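Local atomic coordinates of putative gdp-fucose protein o-fucosyltransferase 1 (Caenorhabditis elegans, PDB entry 3ZY2), a protein that belongs to the protein O-fucosyltransferase family, whose members share the two-domain GT-B architecture, and holds guanosine-5'-diphosphate in its pocket. Residues D6-V12 with L37-V42; P44-F49 with N120-Y125; F59-Q64 with L191-I197. All blocks are in the same frame, centred on the assembly; numbering follows the deposited sequence.

Contact 1. Residues D6-V12 with L37-V42; sequences DPNGYIV and LDRTLV
Y10-V12 and T40-V42 are neighbouring parallel strands of a right-handed beta-alpha-beta crossover, the repeating unit of Rossmann-like domains, with helix 20-37 as its connection. The backbone ladder is laid down by three bonds: T40 N gives to G9 O at 3.1 Å, T40 O takes I11 N at 2.9 Å, and I11 O takes V42 N at 2.8 Å. On one face of the pair the Y10 ring runs alongside T40, CD2 lying 3.7 Å from T40 CB; on the other, I11 CG2 meets L41 CD1 at the same separation of 3.7 Å.

Polar groups tie the two strands together where they begin. T40 OG1 donates over 2.6 Å to the anti lone pair of D6 OD2, while OD1 of the same carboxylate accepts from N8 N in an Asx turn that lies within the type I turn D6-G9. With CG anti to the backbone N (chi1 -173°), the D6 carboxylate is carried to the start of strand 40-42, where OD2 meets T40 OG1; R73 adds a salt bridge to OD2, and also pairs with D38, which follows helix 20-37 in a Schellman motif. R39 reaches across on an extended chain to strand 10-12. Its NH1 bonds to Y10 O at 3.3 Å, tilted from the carbonyl plane, and N8 O sits over one guanidinium face, 3.4 Å from R39 CZ; close by is G9 CA, which carries no side chain to bar the way. The stronger partner of this arginine is Y166 O, met by NH2.

Beyond the pair, strand 74-75 adds on next to 40-42 and strand 168-171 next to 10-13. Helix 20-37 packs over I11 and L41, whereas helix 77-88 lies against Y10 and V42.

Contact 2. Residues P44-F49 with N120-Y125; sequences PNFIEF and NPFGPY
The Y125 ring has water 1 centred over one face and N45 O in plane at its edge, 3.3 Å from CE1. The second flat group, the F49 ring, carries I47 CG2 on one face, offset toward the rim, while P121 CG approaches its edge in plane, 3.9 Å from CZ. Between the two rings stands I47, which crosses the side chains of P121 and Y125 at about a right angle; its CD1 touches P121 CG and Y125 CD1, each at 3.8 Å.

Polar ties secure the ends of Y125. Its CG is anti to the backbone N (chi1 -171°), which sends the ring out toward the 44-49 segment, where OH accepts from N45 N at 3.2 Å on a bent path (137°); a weak bond joins OH to F13 O as well. Water 1 takes a bond from N45 ND2 and gives one to Y125 O, bridging N45 to the helix. N45 O, by contrast, is buried without a hydrogen-bonding partner in the model.

P121, preceded by a cis peptide, is the N-cap of helix 122-128 and also packs on Q103 of the second subunit. Strand 46-48 pairs antiparallel with strand 55-57, whose M56 packs on N45, I47 and Y125, and helix 20-37 lies against P44 and F46.

Contact 3. Residues F59-Q64 with L191-I197; sequences FEFLFQ and LRWSSRI
F61 and R196 meet flat on flat: the guanidinium centre lies 3.7 Å from the centre of the F61 ring with the planes only 14° apart, a stack that is also a cation-pi contact. NH2, over the middle of the ring, is turned at the same time to the backbone and donates to F61 O at 2.9 Å, within the guanidinium plane. A bend in the arginine chain (chi3 52°) folds the group back so that one NH2 serves both purposes. From the opposite face of the same carbonyl comes S194 OG, 3.0 Å from F61 O, so two donors grip a single oxygen.

F63 makes an aromatic pair proper, an offset stack on the six-membered ring of W193 with centroids 4.6 Å apart. On one face of the F63 ring lies L191 CB in a CH-pi contact, 3.9 Å from CE1, and on the opposite face L62 CB.

Here helix capping and a strand-like bridge share the same backbone. S194 is the N-cap of helix 195-208, its OG accepting weakly from I197 N, and its own N gives to L62 O at 2.8 Å. Next to it, Q64 N bonds to R192 O at 2.8 Å, approaching nearly in line with the C=O bond, though bent at the hydrogen (141°); together these two bonds bridge F63 and W193. The Q64 side chain follows, NE2 reaching W193 O at 2.9 Å, and two waters link Q64 to R192, one through the backbones and one through the side chains.

Further out, W193 NE1 is hydrogen-bonded to E343, while L319 and A320 of helix 315-324 pack against the indole. L191 leans instead on V24, F27 and L28 of helix 20-37, and F59 rests on helix 65-68.

In the fold
Contacts 1 and 2 follow each other directly along the chain, strand 40-42 leading into strand 46-48, yet their centres lie about 21 Å apart and they do not otherwise touch. Contacts 2 and 3 interlock: F46 packs on F59, L62 and F63, and their segments alternate in sequence, with centres about 19 Å apart. Contact 1 stays clear of contact 3, the nearest atoms being about 7 Å apart. Contacts 2 and 3 lie just outside the nucleotide pocket, in a second shell: the F49 side chain is about 8 Å from a bound GDP and 9 Å from a manganese ion, that of L62 about 10 Å from a GDP. F20, a pocket residue, touches both F46 and L62.

Contact 1. Residues D6-V12 with L37-V42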
# COMPACT_ATOMS: atom_id res chain seq x y z
N ASP A 6 -10.40 13.61 24.71
CA ASP A 6 -9.12 14.19 24.31
C ASP A 6 -9.32 15.25 23.21
O ASP A 6 -9.72 14.93 22.09
CB ASP A 6 -8.16 13.07 23.85
CG ASP A 6 -6.74 13.56 23.59
OD1 ASP A 6 -6.49 14.80 23.52
OD2 ASP A 6 -5.85 12.70 23.43
N PRO A 7 -9.03 16.53 23.54
CA PRO A 7 -9.17 17.61 22.56
C PRO A 7 -8.31 17.40 21.31
O PRO A 7 -8.66 17.93 20.25
CB PRO A 7 -8.69 18.86 23.30
CG PRO A 7 -8.10 18.40 24.58
CD PRO A 7 -8.53 17.00 24.85
N ASN A 8 -7.21 16.67 21.44
CA ASN A 8 -6.35 16.36 20.30
C ASN A 8 -6.90 15.25 19.41
O ASN A 8 -6.44 15.07 18.29
CB ASN A 8 -4.94 15.96 20.75
CG ASN A 8 -4.14 17.13 21.31
OD1 ASN A 8 -3.01 16.95 21.76
ND2 ASN A 8 -4.71 18.34 21.29
N GLY A 9 -7.86 14.49 19.92
CA GLY A 9 -8.47 13.44 19.12
C GLY A 9 -7.89 12.06 19.35
O GLY A 9 -7.12 11.84 20.30
N TYR A 10 -8.27 11.16 18.45
CA TYR A 10 -8.01 9.72 18.61
C TYR A 10 -7.41 9.08 17.37
O TYR A 10 -7.55 9.59 16.25
CB TYR A 10 -9.31 8.97 18.95
CG TYR A 10 -9.88 9.43 20.25
CD1 TYR A 10 -10.68 10.59 20.32
CD2 TYR A 10 -9.59 8.75 21.44
CE1 TYR A 10 -11.18 11.04 21.53
CE2 TYR A 10 -10.09 9.20 22.65
CZ TYR A 10 -10.88 10.34 22.69
OH TYR A 10 -11.35 10.75 23.91
N ILE A 11 -6.75 7.95 17.58
CA ILE A 11 -6.33 7.06 16.51
C ILE A 11 -6.95 5.70 16.77
O ILE A 11 -6.87 5.21 17.90
CB ILE A 11 -4.79 6.91 16.45
CG1 ILE A 11 -4.14 8.21 15.98
CG2 ILE A 11 -4.36 5.76 15.53
CD1 ILE A 11 -2.68 8.30 16.42
N VAL A 12 -7.54 5.10 15.75
CA VAL A 12 -8.06 3.72 15.84
C VAL A 12 -7.58 2.97 14.62
O VAL A 12 -7.45 3.56 13.53
CB VAL A 12 -9.62 3.68 15.99
CG1 VAL A 12 -10.34 4.31 14.79
CG2 VAL A 12 -10.10 2.24 16.24
N LEU A 37 2.13 11.79 17.61
CA LEU A 37 1.04 12.65 17.15
C LEU A 37 0.26 13.34 18.28
O LEU A 37 -0.57 14.23 18.01
CB LEU A 37 0.06 11.90 16.25
CG LEU A 37 0.36 11.74 14.76
CD1 LEU A 37 -0.90 11.37 13.99
CD2 LEU A 37 0.99 13.00 14.20
N ASP A 38 0.53 12.92 19.51
CA ASP A 38 -0.20 13.36 20.70
C ASP A 38 -1.71 13.17 20.60
O ASP A 38 -2.50 14.02 21.00
CB ASP A 38 0.18 14.80 21.10
CG ASP A 38 -0.04 15.07 22.58
OD1 ASP A 38 -0.20 14.10 23.36
OD2 ASP A 38 -0.06 16.26 22.97
N ARG A 39 -2.11 12.01 20.09
CA ARG A 39 -3.50 11.60 20.06
C ARG A 39 -3.63 10.36 20.94
O ARG A 39 -2.70 9.56 21.04
CB ARG A 39 -3.93 11.24 18.64
CG ARG A 39 -4.26 12.46 17.77
CD ARG A 39 -4.70 12.02 16.39
NE ARG A 39 -5.05 13.17 15.55
CZ ARG A 39 -6.30 13.53 15.24
NH1 ARG A 39 -7.34 12.82 15.65
NH2 ARG A 39 -6.50 14.58 14.47
N THR A 40 -4.80 10.21 21.55
CA THR A 40 -5.10 9.01 22.32
C THR A 40 -5.28 7.83 21.39
O THR A 40 -5.98 7.93 20.37
CB THR A 40 -6.37 9.21 23.16
OG1 THR A 40 -6.13 10.23 24.12
CG2 THR A 40 -6.71 7.93 23.94
N LEU A 41 -4.64 6.70 21.72
CA LEU A 41 -4.76 5.48 20.93
C LEU A 41 -5.89 4.61 21.45
O LEU A 41 -5.90 4.24 22.64
CB LEU A 41 -3.46 4.68 20.94
CG LEU A 41 -3.49 3.40 20.10
CD1 LEU A 41 -3.72 3.74 18.61
CD2 LEU A 41 -2.20 2.60 20.30
N VAL A 42 -6.82 4.26 20.57
CA VAL A 42 -7.82 3.25 20.87
C VAL A 42 -7.12 1.89 20.80
O VAL A 42 -6.51 1.55 19.79
CB VAL A 42 -9.01 3.27 19.88
CG1 VAL A 42 -10.06 2.20 20.26
CG2 VAL A 42 -9.65 4.69 19.81

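Contact 2. Residues P44-F49 with N120-Y125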
# COMPACT_ATOMS: atom_id res chain seq x y z
N PRO A 44 -6.36 -1.77 20.12
CA PRO A 44 -6.95 -2.61 19.09
C PRO A 44 -7.54 -3.89 19.65
O PRO A 44 -7.08 -4.38 20.70
CB PRO A 44 -5.75 -2.98 18.21
CG PRO A 44 -4.58 -2.97 19.15
CD PRO A 44 -4.88 -1.83 20.12
N ASN A 45 -8.56 -4.43 18.99
CA ASN A 45 -8.87 -5.85 19.18
C ASN A 45 -7.80 -6.63 18.44
O ASN A 45 -7.45 -6.29 17.28
CB ASN A 45 -10.22 -6.19 18.59
CG ASN A 45 -11.37 -5.61 19.38
OD1 ASN A 45 -11.32 -5.49 20.63
ND2 ASN A 45 -12.44 -5.28 18.67
N PHE A 46 -7.24 -7.63 19.10
CA PHE A 46 -6.39 -8.58 18.36
C PHE A 46 -7.22 -9.59 17.62
O PHE A 46 -8.42 -9.66 17.82
CB PHE A 46 -5.39 -9.24 19.32
CG PHE A 46 -4.39 -8.26 19.88
CD1 PHE A 46 -3.34 -7.83 19.08
CD2 PHE A 46 -4.53 -7.74 21.18
CE1 PHE A 46 -2.38 -6.90 19.55
CE2 PHE A 46 -3.56 -6.79 21.66
CZ PHE A 46 -2.50 -6.39 20.84
N ILE A 47 -6.59 -10.33 16.73
CA ILE A 47 -7.33 -11.16 15.80
C ILE A 47 -6.82 -12.58 15.83
O ILE A 47 -5.62 -12.81 15.74
CB ILE A 47 -7.23 -10.57 14.37
CG1 ILE A 47 -7.77 -9.13 14.34
CG2 ILE A 47 -8.05 -11.42 13.40
CD1 ILE A 47 -7.66 -8.42 13.00
N GLU A 48 -7.75 -13.53 15.95
CA GLU A 48 -7.46 -14.97 15.90
C GLU A 48 -8.10 -15.58 14.68
O GLU A 48 -9.25 -15.28 14.38
CB GLU A 48 -8.00 -15.66 17.15
CG GLU A 48 -7.17 -15.41 18.39
CD GLU A 48 -7.71 -16.11 19.61
OE1 GLU A 48 -8.71 -16.86 19.52
OE2 GLU A 48 -7.16 -15.91 20.69
N PHE A 49 -7.38 -16.44 13.99
CA PHE A 49 -7.89 -17.08 12.79
C PHE A 49 -8.18 -18.57 12.92
O PHE A 49 -8.78 -19.15 12.00
CB PHE A 49 -6.93 -16.86 11.62
CG PHE A 49 -6.76 -15.43 11.24
CD1 PHE A 49 -7.73 -14.75 10.53
CD2 PHE A 49 -5.59 -14.75 11.59
CE1 PHE A 49 -7.55 -13.41 10.16
CE2 PHE A 49 -5.39 -13.41 11.23
CZ PHE A 49 -6.37 -12.75 10.51
N ASN A 120 -10.66 -10.14 4.34
CA ASN A 120 -10.63 -10.63 5.71
C ASN A 120 -9.20 -10.48 6.21
O ASN A 120 -8.26 -10.91 5.53
CB ASN A 120 -11.07 -12.10 5.72
CG ASN A 120 -11.66 -12.56 7.06
OD1 ASN A 120 -11.03 -12.45 8.11
ND2 ASN A 120 -12.86 -13.13 7.00
N PRO A 121 -8.99 -9.91 7.42
CA PRO A 121 -9.95 -9.58 8.48
C PRO A 121 -10.52 -8.17 8.44
O PRO A 121 -11.19 -7.78 9.37
CB PRO A 121 -9.11 -9.74 9.75
CG PRO A 121 -7.73 -9.31 9.31
CD PRO A 121 -7.60 -9.80 7.89
N PHE A 122 -10.27 -7.44 7.35
CA PHE A 122 -10.69 -6.04 7.23
C PHE A 122 -12.19 -5.84 7.47
O PHE A 122 -12.58 -5.03 8.33
CB PHE A 122 -10.27 -5.50 5.84
CG PHE A 122 -8.81 -5.64 5.56
CD1 PHE A 122 -7.91 -4.70 6.05
CD2 PHE A 122 -8.33 -6.74 4.84
CE1 PHE A 122 -6.56 -4.82 5.81
CE2 PHE A 122 -6.96 -6.88 4.60
CZ PHE A 122 -6.08 -5.92 5.09
N GLY A 123 -13.01 -6.57 6.73
CA GLY A 123 -14.46 -6.60 6.91
C GLY A 123 -14.91 -6.92 8.33
O GLY A 123 -15.50 -6.06 8.98
N PRO A 124 -14.63 -8.15 8.82
CA PRO A 124 -15.06 -8.57 10.16
C PRO A 124 -14.58 -7.66 11.30
O PRO A 124 -15.33 -7.45 12.26
CB PRO A 124 -14.50 -9.99 10.30
CG PRO A 124 -14.44 -10.48 8.87
CD PRO A 124 -14.02 -9.28 8.08
N TYR A 125 -13.36 -7.11 11.20
CA TYR A 125 -12.85 -6.20 12.23
C TYR A 125 -13.71 -4.96 12.41
O TYR A 125 -14.16 -4.66 13.53
CB TYR A 125 -11.42 -5.78 11.92
CG TYR A 125 -10.78 -5.02 13.04
CD1 TYR A 125 -10.07 -5.71 14.03
CD2 TYR A 125 -10.85 -3.63 13.11
CE1 TYR A 125 -9.48 -5.04 15.07
CE2 TYR A 125 -10.23 -2.94 14.14
CZ TYR A 125 -9.56 -3.65 15.13
OH TYR A 125 -8.92 -2.99 16.14
O HOH W 1 -12.85 -5.05 15.92

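Contact 3. Residues F59-Q64 with L191-I197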
# COMPACT_ATOMS: atom_id res chain seq x y z
N PHE A 59 -8.14 -6.07 23.78
CA PHE A 59 -6.79 -5.83 24.27
C PHE A 59 -6.63 -6.27 25.73
O PHE A 59 -5.68 -6.97 26.07
CB PHE A 59 -6.44 -4.35 24.14
CG PHE A 59 -5.13 -3.96 24.81
CD1 PHE A 59 -5.10 -3.62 26.17
CD2 PHE A 59 -3.93 -3.95 24.09
CE1 PHE A 59 -3.87 -3.27 26.80
CE2 PHE A 59 -2.71 -3.59 24.71
CZ PHE A 59 -2.70 -3.27 26.06
N GLU A 60 -7.57 -5.86 26.58
CA GLU A 60 -7.47 -6.07 28.03
C GLU A 60 -7.67 -7.53 28.47
O GLU A 60 -7.39 -7.88 29.61
CB GLU A 60 -8.45 -5.16 28.79
CG GLU A 60 -9.90 -5.41 28.46
CD GLU A 60 -10.44 -4.53 27.33
OE1 GLU A 60 -9.66 -4.11 26.43
OE2 GLU A 60 -11.67 -4.27 27.36
N PHE A 61 -8.14 -8.38 27.56
CA PHE A 61 -8.18 -9.82 27.82
C PHE A 61 -6.75 -10.35 27.89
O PHE A 61 -6.45 -11.26 28.67
CB PHE A 61 -8.97 -10.53 26.73
CG PHE A 61 -9.33 -11.96 27.06
CD1 PHE A 61 -10.20 -12.23 28.10
CD2 PHE A 61 -8.78 -13.01 26.33
CE1 PHE A 61 -10.55 -13.56 28.43
CE2 PHE A 61 -9.12 -14.33 26.64
CZ PHE A 61 -10.00 -14.60 27.69
N LEU A 62 -5.86 -9.73 27.12
CA LEU A 62 -4.47 -10.20 26.96
C LEU A 62 -3.46 -9.41 27.77
O LEU A 62 -2.54 -9.98 28.34
CB LEU A 62 -4.06 -10.17 25.49
CG LEU A 62 -4.93 -11.01 24.55
CD1 LEU A 62 -4.40 -10.91 23.16
CD2 LEU A 62 -4.94 -12.49 25.02
N PHE A 63 -3.60 -8.09 27.78
CA PHE A 63 -2.62 -7.19 28.40
C PHE A 63 -3.26 -6.20 29.37
O PHE A 63 -4.48 -5.97 29.33
CB PHE A 63 -1.91 -6.39 27.31
CG PHE A 63 -1.10 -7.21 26.36
CD1 PHE A 63 -0.01 -7.92 26.81
CD2 PHE A 63 -1.39 -7.22 25.00
CE1 PHE A 63 0.79 -8.66 25.93
CE2 PHE A 63 -0.60 -7.95 24.11
CZ PHE A 63 0.50 -8.67 24.58
N GLN A 64 -2.44 -5.58 30.22
CA GLN A 64 -2.96 -4.66 31.26
C GLN A 64 -3.01 -3.23 30.74
O GLN A 64 -2.01 -2.68 30.33
CB GLN A 64 -2.12 -4.74 32.55
CG GLN A 64 -2.23 -6.11 33.18
CD GLN A 64 -1.54 -6.22 34.52
OE1 GLN A 64 -1.46 -5.26 35.28
NE2 GLN A 64 -1.03 -7.42 34.80
N LEU A 191 3.85 -3.80 27.57
CA LEU A 191 2.83 -4.85 27.33
C LEU A 191 3.03 -5.93 28.38
O LEU A 191 3.91 -6.79 28.27
CB LEU A 191 2.94 -5.43 25.91
CG LEU A 191 2.78 -4.42 24.76
CD1 LEU A 191 2.73 -5.13 23.43
CD2 LEU A 191 1.59 -3.49 24.90
N ARG A 192 2.18 -5.88 29.41
CA ARG A 192 2.25 -6.77 30.56
C ARG A 192 1.03 -7.67 30.50
O ARG A 192 -0.09 -7.17 30.42
CB ARG A 192 2.23 -5.94 31.85
CG ARG A 192 2.24 -6.81 33.11
CD ARG A 192 2.42 -5.99 34.35
NE ARG A 192 3.72 -5.31 34.34
CZ ARG A 192 4.10 -4.38 35.21
NH1 ARG A 192 3.29 -4.00 36.20
NH2 ARG A 192 5.30 -3.83 35.10
N TRP A 193 1.23 -8.98 30.55
CA TRP A 193 0.10 -9.91 30.48
C TRP A 193 -0.95 -9.63 31.52
O TRP A 193 -0.64 -9.29 32.67
CB TRP A 193 0.54 -11.38 30.57
CG TRP A 193 1.53 -11.70 29.49
CD1 TRP A 193 2.89 -11.82 29.63
CD2 TRP A 193 1.25 -11.86 28.09
NE1 TRP A 193 3.46 -12.07 28.40
CE2 TRP A 193 2.48 -12.10 27.44
CE3 TRP A 193 0.07 -11.84 27.32
CZ2 TRP A 193 2.58 -12.30 26.05
CZ3 TRP A 193 0.16 -12.04 25.94
CH2 TRP A 193 1.41 -12.29 25.33
N SER A 194 -2.21 -9.81 31.13
CA SER A 194 -3.32 -9.65 32.06
C SER A 194 -3.08 -10.52 33.29
O SER A 194 -2.36 -11.56 33.23
CB SER A 194 -4.63 -10.05 31.38
OG SER A 194 -4.60 -11.43 31.02
N SER A 195 -3.66 -10.13 34.41
CA SER A 195 -3.49 -10.91 35.62
C SER A 195 -3.95 -12.35 35.42
O SER A 195 -3.32 -13.27 35.94
CB SER A 195 -4.23 -10.24 36.77
OG SER A 195 -5.61 -10.23 36.51
N ARG A 196 -5.00 -12.56 34.64
CA ARG A 196 -5.50 -13.92 34.38
C ARG A 196 -4.41 -14.78 33.72
O ARG A 196 -4.20 -15.94 34.13
CB ARG A 196 -6.75 -13.85 33.51
CG ARG A 196 -7.39 -15.20 33.20
CD ARG A 196 -8.49 -15.02 32.15
NE ARG A 196 -7.99 -14.31 30.97
CZ ARG A 196 -7.43 -14.89 29.91
NH1 ARG A 196 -7.31 -16.21 29.83
NH2 ARG A 196 -6.98 -14.14 28.92
N ILE A 197 -3.77 -14.25 32.69
CA ILE A 197 -2.72 -15.00 31.99
C ILE A 197 -1.50 -15.20 32.86
O ILE A 197 -0.89 -16.28 32.88
CB ILE A 197 -2.36 -14.29 30.66
CG1 ILE A 197 -3.52 -14.48 29.69
CG2 ILE A 197 -1.07 -14.85 30.10
CD1 ILE A 197 -3.47 -13.62 28.44
O HOH W 2 0.12 -3.90 29.04
O HOH W 3 0.67 -4.47 37.06